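Local coordinates for protein SusD homolog (Bacteroides thetaiotaomicron, PDB 3SGH) that probably binds glycans at the outer membrane as a SusD-like lipoprotein, helping to capture them for uptake by the bacterium, at residues 48-53 and 247-252; 281-286 and 299-304. All coordinates share one frame; numbering follows the deposited sequence.

Interaction 1 (48-53 and 247-252); sequences GQVTAT and PEVRAN
Thr51 and Arg250 face each other as a hydrogen-bonded antiparallel pair at the middle of a two-stranded sheet, 50-52 beside 249-251. Thr51 N gives to Arg250 O at 2.9 Å, and Arg250 N returns a bond to Thr51 O, lying in that carbonyl's plane. Past both ends of the strands the backbone bonding continues, Asn252 N to Gln49 O and Thr53 N to Glu248 O, but there each donor sits well above the carbonyl plane. CA-H...O contacts fill in between, the one from Val249 CA to Thr51 O measuring 3.3 Å.

One side chain adds to the backbone set. Asn252 turns CG anti to its backbone N (chi1 -172°), and ND2 bonds Val50 O at 3.0 Å with that oxygen close to the amide plane. Its OD1 accepts from Cys254 N, making Asn252 the N-cap of helix 253-261. ND2 also comes near Thr51 OG1, at a poor angle; that hydroxyl bonds Val285 O instead.

Apolar contact is sparse: Val249 CG2 reaches Val50 CB at 3.8 Å. Beyond CG the Arg250 chain bends away, and its NH1 bonds Val249 O and Ser244 O.

The contact is buried yet mainly polar: five hydrogen bonds cross it, four of them between backbone atoms, yet Val249 N is buried with no partner in the model, and the Asn252 amide ties the strand pair directly to the start of a helix.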
loop_
_atom_site.group_PDB
_atom_site.type_symbol
_atom_site.label_atom_id
_atom_site.label_comp_id
_atom_site.label_asym_id
_atom_site.label_seq_id
_atom_site.Cartn_x
_atom_site.Cartn_y
_atom_site.Cartn_z
ATOM N N GLY A 48 3.733 8.877 -1.989
ATOM C CA GLY A 48 4.812 9.520 -2.775
ATOM C C GLY A 48 5.066 9.000 -4.174
ATOM O O GLY A 48 6.066 9.389 -4.772
ATOM N N GLN A 49 4.192 8.123 -4.686
ATOM C CA GLN A 49 4.380 7.500 -6.017
ATOM C C GLN A 49 3.456 8.032 -7.116
ATOM O O GLN A 49 3.870 8.228 -8.264
ATOM C CB GLN A 49 4.196 5.982 -5.937
ATOM C CG GLN A 49 4.927 5.279 -4.842
ATOM C CD GLN A 49 4.913 3.775 -5.023
ATOM O OE1 GLN A 49 3.905 3.214 -5.369
ATOM N NE2 GLN A 49 6.061 3.119 -4.796
ATOM N N VAL A 50 2.211 8.312 -6.743
ATOM C CA VAL A 50 1.220 8.963 -7.620
ATOM C C VAL A 50 0.752 10.306 -7.075
ATOM O O VAL A 50 0.811 10.561 -5.853
ATOM C CB VAL A 50 -0.007 8.043 -7.834
ATOM C CG1 VAL A 50 0.486 6.592 -8.123
ATOM C CG2 VAL A 50 -0.902 8.038 -6.581
ATOM N N THR A 51 0.373 11.189 -7.974
ATOM C CA THR A 51 -0.207 12.491 -7.609
ATOM C C THR A 51 -1.576 12.618 -8.285
ATOM O O THR A 51 -1.689 12.402 -9.466
ATOM C CB THR A 51 0.707 13.650 -8.014
ATOM O OG1 THR A 51 1.877 13.614 -7.194
ATOM C CG2 THR A 51 0.009 15.011 -7.833
ATOM N N ALA A 52 -2.609 12.943 -7.511
ATOM C CA ALA A 52 -3.919 13.298 -8.063
ATOM C C ALA A 52 -3.884 14.736 -8.622
ATOM O O ALA A 52 -3.609 15.683 -7.895
ATOM C CB ALA A 52 -5.003 13.133 -6.979
ATOM N N THR A 53 -4.126 14.910 -9.917
ATOM C CA THR A 53 -3.958 16.237 -10.549
ATOM C C THR A 53 -5.226 17.125 -10.562
ATOM O O THR A 53 -5.250 18.200 -11.137
ATOM C CB THR A 53 -3.388 16.084 -11.975
ATOM O OG1 THR A 53 -4.280 15.284 -12.764
ATOM C CG2 THR A 53 -1.968 15.445 -11.932
ATOM N N PRO A 247 -7.539 13.646 -17.514
ATOM C CA PRO A 247 -6.583 12.959 -16.604
ATOM C C PRO A 247 -6.780 13.388 -15.169
ATOM O O PRO A 247 -7.122 14.543 -14.942
ATOM C CB PRO A 247 -5.211 13.474 -17.074
ATOM C CG PRO A 247 -5.500 14.878 -17.623
ATOM C CD PRO A 247 -6.956 14.862 -18.112
ATOM N N GLU A 248 -6.582 12.490 -14.208
ATOM C CA GLU A 248 -6.611 12.855 -12.805
ATOM C C GLU A 248 -5.513 12.209 -11.960
ATOM O O GLU A 248 -5.509 12.398 -10.756
ATOM C CB GLU A 248 -8.012 12.637 -12.207
ATOM C CG GLU A 248 -9.065 13.603 -12.809
ATOM C CD GLU A 248 -10.441 13.525 -12.182
ATOM O OE1 GLU A 248 -10.620 12.847 -11.142
ATOM O OE2 GLU A 248 -11.338 14.192 -12.750
ATOM N N VAL A 249 -4.580 11.484 -12.596
ATOM C CA VAL A 249 -3.418 10.943 -11.909
ATOM C C VAL A 249 -2.190 10.992 -12.781
ATOM O O VAL A 249 -2.267 10.753 -13.982
ATOM C CB VAL A 249 -3.707 9.504 -11.337
ATOM C CG1 VAL A 249 -3.811 8.474 -12.499
ATOM C CG2 VAL A 249 -2.673 9.115 -10.261
ATOM N N ARG A 250 -1.059 11.381 -12.156
ATOM C CA ARG A 250 0.232 11.411 -12.811
ATOM C C ARG A 250 1.293 10.867 -11.848
ATOM O O ARG A 250 1.013 10.588 -10.700
ATOM C CB ARG A 250 0.585 12.831 -13.285
ATOM C CG ARG A 250 -0.213 13.359 -14.484
ATOM C CD ARG A 250 0.143 12.660 -15.754
ATOM N NE ARG A 250 -0.594 13.053 -16.939
ATOM C CZ ARG A 250 -1.714 12.486 -17.412
ATOM N NH1 ARG A 250 -2.338 11.531 -16.744
ATOM N NH2 ARG A 250 -2.247 12.915 -18.541
ATOM N N ALA A 251 2.516 10.706 -12.321
ATOM C CA ALA A 251 3.624 10.308 -11.475
ATOM C C ALA A 251 3.877 11.419 -10.422
ATOM O O ALA A 251 3.761 12.604 -10.695
ATOM C CB ALA A 251 4.869 10.061 -12.329
ATOM N N ASN A 252 4.252 11.012 -9.237
ATOM C CA ASN A 252 4.517 11.913 -8.111
ATOM C C ASN A 252 5.977 12.371 -8.152
ATOM O O ASN A 252 6.909 11.594 -8.412
ATOM C CB ASN A 252 4.191 11.177 -6.802
ATOM C CG ASN A 252 4.229 12.050 -5.571
ATOM O OD1 ASN A 252 5.214 12.753 -5.305
ATOM N ND2 ASN A 252 3.192 11.949 -4.757
#

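Interaction 2 (281-286 and 299-304); sequences GYVGVR and ANYSKL
Tyr301 lays its CB and the CD2 side of its ring against Val285 CG2, which is 3.8 Å from CB, the two side chains crossing at about a right angle. On the opposite side of the ring plane, Val283 CG1 meets CD2 at 4.0 Å. Between the two valines Gly284 O lies at the ring edge, in its plane, 3.5 Å from CD2; the same oxygen accepts a hydrogen bond from Tyr374 OH. The phenol hydroxyl of Tyr301 bonds Asp376 OD1, and Tyr298 packs edge-to-face with the ring.

Both segments belong to the long irregular connection between helix 267-270 and strand 314-317, and neither forms a regular strand where they meet. Val283 and Ser302 nevertheless pair reciprocally. Ser302 N gives to Val283 O at 3.0 Å, whereas the return bond from Val283 N goes to a side chain, Ser302 OG, at 3.1 Å. Ser302 OG stands anti to its own carbonyl carbon (chi1 -70°), beside the backbone N, and also bonds Thr272 O, which joins a third part of the connection to the pair. Tyr282 CA passes 3.5 Å from the serine hydroxyl oxygen.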
loop_
_atom_site.group_PDB
_atom_site.type_symbol
_atom_site.label_atom_id
_atom_site.label_comp_id
_atom_site.label_asym_id
_atom_site.label_seq_id
_atom_site.Cartn_x
_atom_site.Cartn_y
_atom_site.Cartn_z
ATOM N N GLY A 281 13.051 13.480 -20.463
ATOM C CA GLY A 281 13.289 13.185 -19.032
ATOM C C GLY A 281 11.976 12.916 -18.283
ATOM O O GLY A 281 10.893 13.089 -18.828
ATOM N N TYR A 282 12.122 12.546 -17.017
ATOM C CA TYR A 282 11.054 12.165 -16.145
ATOM C C TYR A 282 10.852 13.286 -15.164
ATOM O O TYR A 282 11.786 13.711 -14.529
ATOM C CB TYR A 282 11.374 10.834 -15.420
ATOM C CG TYR A 282 11.632 9.720 -16.410
ATOM C CD1 TYR A 282 10.580 9.017 -16.986
ATOM C CD2 TYR A 282 12.931 9.418 -16.820
ATOM C CE1 TYR A 282 10.797 8.018 -17.946
ATOM C CE2 TYR A 282 13.160 8.384 -17.764
ATOM C CZ TYR A 282 12.091 7.713 -18.318
ATOM O OH TYR A 282 12.331 6.731 -19.230
ATOM N N VAL A 283 9.621 13.795 -15.119
ATOM C CA VAL A 283 9.234 14.878 -14.219
ATOM C C VAL A 283 7.873 14.554 -13.615
ATOM O O VAL A 283 6.836 14.453 -14.325
ATOM C CB VAL A 283 9.195 16.256 -14.918
ATOM C CG1 VAL A 283 8.784 17.335 -13.922
ATOM C CG2 VAL A 283 10.578 16.634 -15.601
ATOM N N GLY A 284 7.868 14.358 -12.298
ATOM C CA GLY A 284 6.621 14.131 -11.552
ATOM C C GLY A 284 5.905 15.415 -11.176
ATOM O O GLY A 284 6.442 16.517 -11.369
ATOM N N VAL A 285 4.709 15.247 -10.628
ATOM C CA VAL A 285 3.852 16.333 -10.145
ATOM C C VAL A 285 3.942 16.444 -8.648
ATOM O O VAL A 285 3.812 15.447 -7.940
ATOM C CB VAL A 285 2.373 16.132 -10.599
ATOM C CG1 VAL A 285 1.486 17.341 -10.097
ATOM C CG2 VAL A 285 2.312 15.944 -12.098
ATOM N N ARG A 286 4.158 17.666 -8.133
ATOM C CA ARG A 286 4.170 17.868 -6.699
ATOM C C ARG A 286 2.734 17.694 -6.156
ATOM O O ARG A 286 1.819 18.424 -6.561
ATOM C CB ARG A 286 4.724 19.251 -6.365
ATOM C CG ARG A 286 4.827 19.543 -4.875
ATOM C CD ARG A 286 6.035 18.814 -4.211
ATOM N NE ARG A 286 6.008 19.063 -2.777
ATOM C CZ ARG A 286 6.426 20.160 -2.157
ATOM N NH1 ARG A 286 7.055 21.103 -2.800
ATOM N NH2 ARG A 286 6.239 20.283 -0.839
ATOM N N ALA A 299 -1.171 17.660 -17.651
ATOM C CA ALA A 299 -1.499 16.608 -18.608
ATOM C C ALA A 299 -0.255 15.966 -19.235
ATOM O O ALA A 299 -0.249 14.770 -19.505
ATOM C CB ALA A 299 -2.483 17.147 -19.719
ATOM N N ASN A 300 0.787 16.754 -19.486
ATOM C CA ASN A 300 1.988 16.268 -20.166
ATOM C C ASN A 300 3.220 16.027 -19.277
ATOM O O ASN A 300 4.323 15.847 -19.793
ATOM C CB ASN A 300 2.331 17.223 -21.316
ATOM C CG ASN A 300 1.172 17.420 -22.250
ATOM O OD1 ASN A 300 0.521 16.459 -22.627
ATOM N ND2 ASN A 300 0.895 18.662 -22.615
ATOM N N TYR A 301 3.020 15.996 -17.960
ATOM C CA TYR A 301 4.019 15.519 -17.060
ATOM C C TYR A 301 4.095 13.979 -17.144
ATOM O O TYR A 301 3.250 13.359 -17.786
ATOM C CB TYR A 301 3.729 16.004 -15.622
ATOM C CG TYR A 301 4.064 17.476 -15.360
ATOM C CD1 TYR A 301 3.529 18.505 -16.171
ATOM C CD2 TYR A 301 4.851 17.859 -14.239
ATOM C CE1 TYR A 301 3.805 19.850 -15.932
ATOM C CE2 TYR A 301 5.095 19.203 -13.985
ATOM C CZ TYR A 301 4.580 20.186 -14.840
ATOM O OH TYR A 301 4.816 21.504 -14.616
ATOM N N SER A 302 5.093 13.372 -16.505
ATOM C CA SER A 302 5.228 11.920 -16.537
ATOM C C SER A 302 3.977 11.178 -16.049
ATOM O O SER A 302 3.435 11.488 -14.967
ATOM C CB SER A 302 6.414 11.462 -15.726
ATOM O OG SER A 302 7.613 11.846 -16.365
ATOM N N LYS A 303 3.572 10.192 -16.841
ATOM C CA LYS A 303 2.460 9.332 -16.517
ATOM C C LYS A 303 2.951 8.041 -15.894
ATOM O O LYS A 303 4.127 7.672 -16.001
ATOM C CB LYS A 303 1.663 9.001 -17.765
ATOM C CG LYS A 303 1.143 10.220 -18.521
ATOM C CD LYS A 303 0.362 9.887 -19.789
ATOM C CE LYS A 303 1.322 9.563 -20.958
ATOM N NZ LYS A 303 0.683 9.243 -22.321
ATOM N N LEU A 304 2.037 7.351 -15.216
ATOM C CA LEU A 304 2.314 6.000 -14.744
ATOM C C LEU A 304 2.335 5.098 -15.988
ATOM O O LEU A 304 1.399 5.121 -16.814
ATOM C CB LEU A 304 1.206 5.553 -13.769
ATOM C CG LEU A 304 0.832 6.501 -12.616
ATOM C CD1 LEU A 304 -0.311 5.895 -11.814
ATOM C CD2 LEU A 304 2.041 6.760 -11.713
#

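Interactions 1 and 2 have centres about 8 Å apart and touch directly. Ala251 O is 2.8 Å from Val285 N, a probable hydrogen bond, and a further backbone bond joins Ala251 to Ser302, so strand 249-251 is tied to both segments of interaction 2. The Arg250 side chain packs on Ser302 and Lys303, and its NH2 bonds Ala299 O. Interaction 1 is the more deeply buried and joins residues almost two hundred positions apart through regular strand pairing; interaction 2, farther out and partly exposed, closes a short span within one irregular connection. There aromatic-aliphatic packing and a serine hydroxyl contribute alongside a single bond between backbone atoms.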